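Local coordinates for protein methyl-accepting chemotaxis sensory transducer (Anaeromyxobacter dehalogenans, PDB 4K08) that probably senses a chemical signal in the periplasm through a PAS-like Cache domain and relays it to the chemotaxis machinery, at residues Asn61-Met67 and Gly78-Ser82. Residues are numbered along the deposited sequence; the frame is centred on the assembly and turned at random.
Sequences NDLEPRM and GQDLS
Arg66 lies across the backbone of Gly78 to Asp80. Its CB rests loosely on Gln79 O, CG sits between Gln79 O and Gly78 O, and CD passes Gly78 O. A bend at chi3 (-65°) then turns the guanidinium back over the loop, where NH1 donates to Gly78 O (2.7 Å), NH2 lies against Asp80 CB, and Asp80 N sits over one face, toward its rim. At the edge, Glu64 takes NE and NH2 side-on, one nitrogen to each carboxylate oxygen, with Arg66 NE 2.7 Å from Glu64 OE1. This salt bridge fixes the rotation of the head group, and only arginine has the NE and NH2 pair for such a grip. A water donates to Asp80 OD2 and Glu64 OE2, probably easing their repulsion. Asp80 OD1 instead receives Ser82 N (2.9 Å) and Ser82 OG from the same face.

The backbones join through Leu81 N to Pro65 O (2.8 Å) and Met67 N to Gln79 O (3.0 Å), which bracket Arg66. Gly78, at a positive phi (77°) that glycine takes readily, adds its N to Met67 O. Pro65 follows a cis peptide bond, commonest before proline, and its ring meets Ser82 and apolar, buried Leu81, whose CD1 reaches selenomethionine Met67 CE (3.8 Å) beside Phe93.

Two Asx turns, at Asp62 and Asp80, accompany a single beta bridge, Arg66 with Asp80, at the sheet edge of this PAS-like Cache domain.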
loop_
_atom_site.group_PDB
_atom_site.type_symbol
_atom_site.label_atom_id
_atom_site.label_comp_id
_atom_site.label_asym_id
_atom_site.label_seq_id
_atom_site.Cartn_x
_atom_site.Cartn_y
_atom_site.Cartn_z
ATOM N N ASN A 61 0.698 3.772 -3.883
ATOM C CA ASN A 61 1.587 4.750 -4.496
ATOM C C ASN A 61 2.088 4.231 -5.842
ATOM O O ASN A 61 1.912 3.059 -6.126
ATOM C CB ASN A 61 2.753 5.158 -3.563
ATOM C CG ASN A 61 3.706 4.003 -3.245
ATOM O OD1 ASN A 61 3.544 3.300 -2.237
ATOM N ND2 ASN A 61 4.720 3.820 -4.094
ATOM N N ASP A 62 2.694 5.100 -6.655
ATOM C CA ASP A 62 3.229 4.642 -7.958
ATOM C C ASP A 62 4.742 4.544 -7.898
ATOM O O ASP A 62 5.344 4.631 -6.800
ATOM C CB ASP A 62 2.795 5.515 -9.168
ATOM C CG ASP A 62 3.362 6.948 -9.134
ATOM O OD1 ASP A 62 4.405 7.245 -8.473
ATOM O OD2 ASP A 62 2.724 7.812 -9.786
ATOM N N LEU A 63 5.361 4.354 -9.063
ATOM C CA LEU A 63 6.775 3.980 -9.094
ATOM C C LEU A 63 7.744 5.156 -9.062
ATOM O O LEU A 63 8.941 4.955 -8.890
ATOM C CB LEU A 63 7.049 3.069 -10.314
ATOM C CG LEU A 63 6.231 1.759 -10.263
ATOM C CD1 LEU A 63 6.469 0.949 -11.530
ATOM C CD2 LEU A 63 6.541 0.926 -9.017
ATOM N N GLU A 64 7.237 6.380 -9.193
ATOM C CA GLU A 64 8.091 7.565 -9.138
ATOM C C GLU A 64 9.060 7.599 -7.918
ATOM O O GLU A 64 10.242 7.845 -8.116
ATOM C CB GLU A 64 7.253 8.856 -9.249
ATOM C CG GLU A 64 8.093 10.139 -9.452
ATOM C CD GLU A 64 7.238 11.389 -9.678
ATOM O OE1 GLU A 64 6.018 11.258 -9.995
ATOM O OE2 GLU A 64 7.777 12.505 -9.516
ATOM N N PRO A 65 8.588 7.336 -6.664
ATOM C CA PRO A 65 7.222 7.086 -6.146
ATOM C C PRO A 65 6.471 8.363 -5.867
ATOM O O PRO A 65 7.041 9.335 -5.402
ATOM C CB PRO A 65 7.440 6.326 -4.826
ATOM C CG PRO A 65 8.827 6.848 -4.290
ATOM C CD PRO A 65 9.636 7.219 -5.617
ATOM N N ARG A 66 5.169 8.342 -6.164
ATOM C CA ARG A 66 4.294 9.451 -5.906
ATOM C C ARG A 66 2.993 8.851 -5.298
ATOM O O ARG A 66 2.570 7.760 -5.704
ATOM C CB ARG A 66 3.993 10.214 -7.211
ATOM C CG ARG A 66 3.044 11.458 -7.088
ATOM C CD ARG A 66 3.061 12.316 -8.446
ATOM N NE ARG A 66 4.388 12.914 -8.711
ATOM C CZ ARG A 66 4.743 14.139 -8.327
ATOM N NH1 ARG A 66 3.889 14.907 -7.651
ATOM N NH2 ARG A 66 5.954 14.631 -8.631
HETATM N N MSE A 67 2.396 9.542 -4.335
HETATM C CA MSE A 67 1.217 8.970 -3.661
HETATM C C MSE A 67 0.015 9.048 -4.636
HETATM O O MSE A 67 -0.269 10.117 -5.209
HETATM C CB MSE A 67 0.861 9.705 -2.381
HETATM C CG MSE A 67 -0.252 8.991 -1.602
HETATM SE SE MSE A 67 0.403 7.265 -0.873
HETATM C CE MSE A 67 1.466 7.884 0.615
ATOM N N GLY A 78 -0.966 12.629 -4.413
ATOM C CA GLY A 78 -0.312 13.341 -5.501
ATOM C C GLY A 78 1.084 13.900 -5.167
ATOM O O GLY A 78 1.763 14.438 -6.048
ATOM N N GLN A 79 1.519 13.774 -3.905
ATOM C CA GLN A 79 2.861 14.279 -3.517
ATOM C C GLN A 79 4.010 13.336 -3.959
ATOM O O GLN A 79 3.912 12.102 -3.884
ATOM C CB GLN A 79 2.948 14.540 -2.005
ATOM C CG GLN A 79 1.953 15.607 -1.482
ATOM C CD GLN A 79 2.227 17.012 -2.053
ATOM O OE1 GLN A 79 3.384 17.369 -2.322
ATOM N NE2 GLN A 79 1.161 17.812 -2.243
ATOM N N ASP A 80 5.102 13.939 -4.440
ATOM C CA ASP A 80 6.320 13.196 -4.709
ATOM C C ASP A 80 6.857 12.579 -3.388
ATOM O O ASP A 80 7.070 13.307 -2.408
ATOM C CB ASP A 80 7.344 14.177 -5.300
ATOM C CG ASP A 80 8.668 13.507 -5.735
ATOM O OD1 ASP A 80 8.893 12.321 -5.469
ATOM O OD2 ASP A 80 9.482 14.208 -6.412
ATOM N N LEU A 81 7.097 11.274 -3.375
ATOM C CA LEU A 81 7.535 10.606 -2.160
ATOM C C LEU A 81 9.022 10.254 -2.243
ATOM O O LEU A 81 9.546 9.643 -1.320
ATOM C CB LEU A 81 6.729 9.314 -1.911
ATOM C CG LEU A 81 5.193 9.521 -1.827
ATOM C CD1 LEU A 81 4.410 8.160 -1.830
ATOM C CD2 LEU A 81 4.802 10.363 -0.614
ATOM N N SER A 82 9.696 10.581 -3.356
ATOM C CA SER A 82 11.091 10.189 -3.426
ATOM C C SER A 82 11.770 11.044 -2.338
ATOM O O SER A 82 11.346 12.123 -1.974
ATOM C CB SER A 82 11.712 10.409 -4.821
ATOM O OG SER A 82 11.488 11.721 -5.246
HETATM O O HOH W 1 10.383 12.516 -8.587
#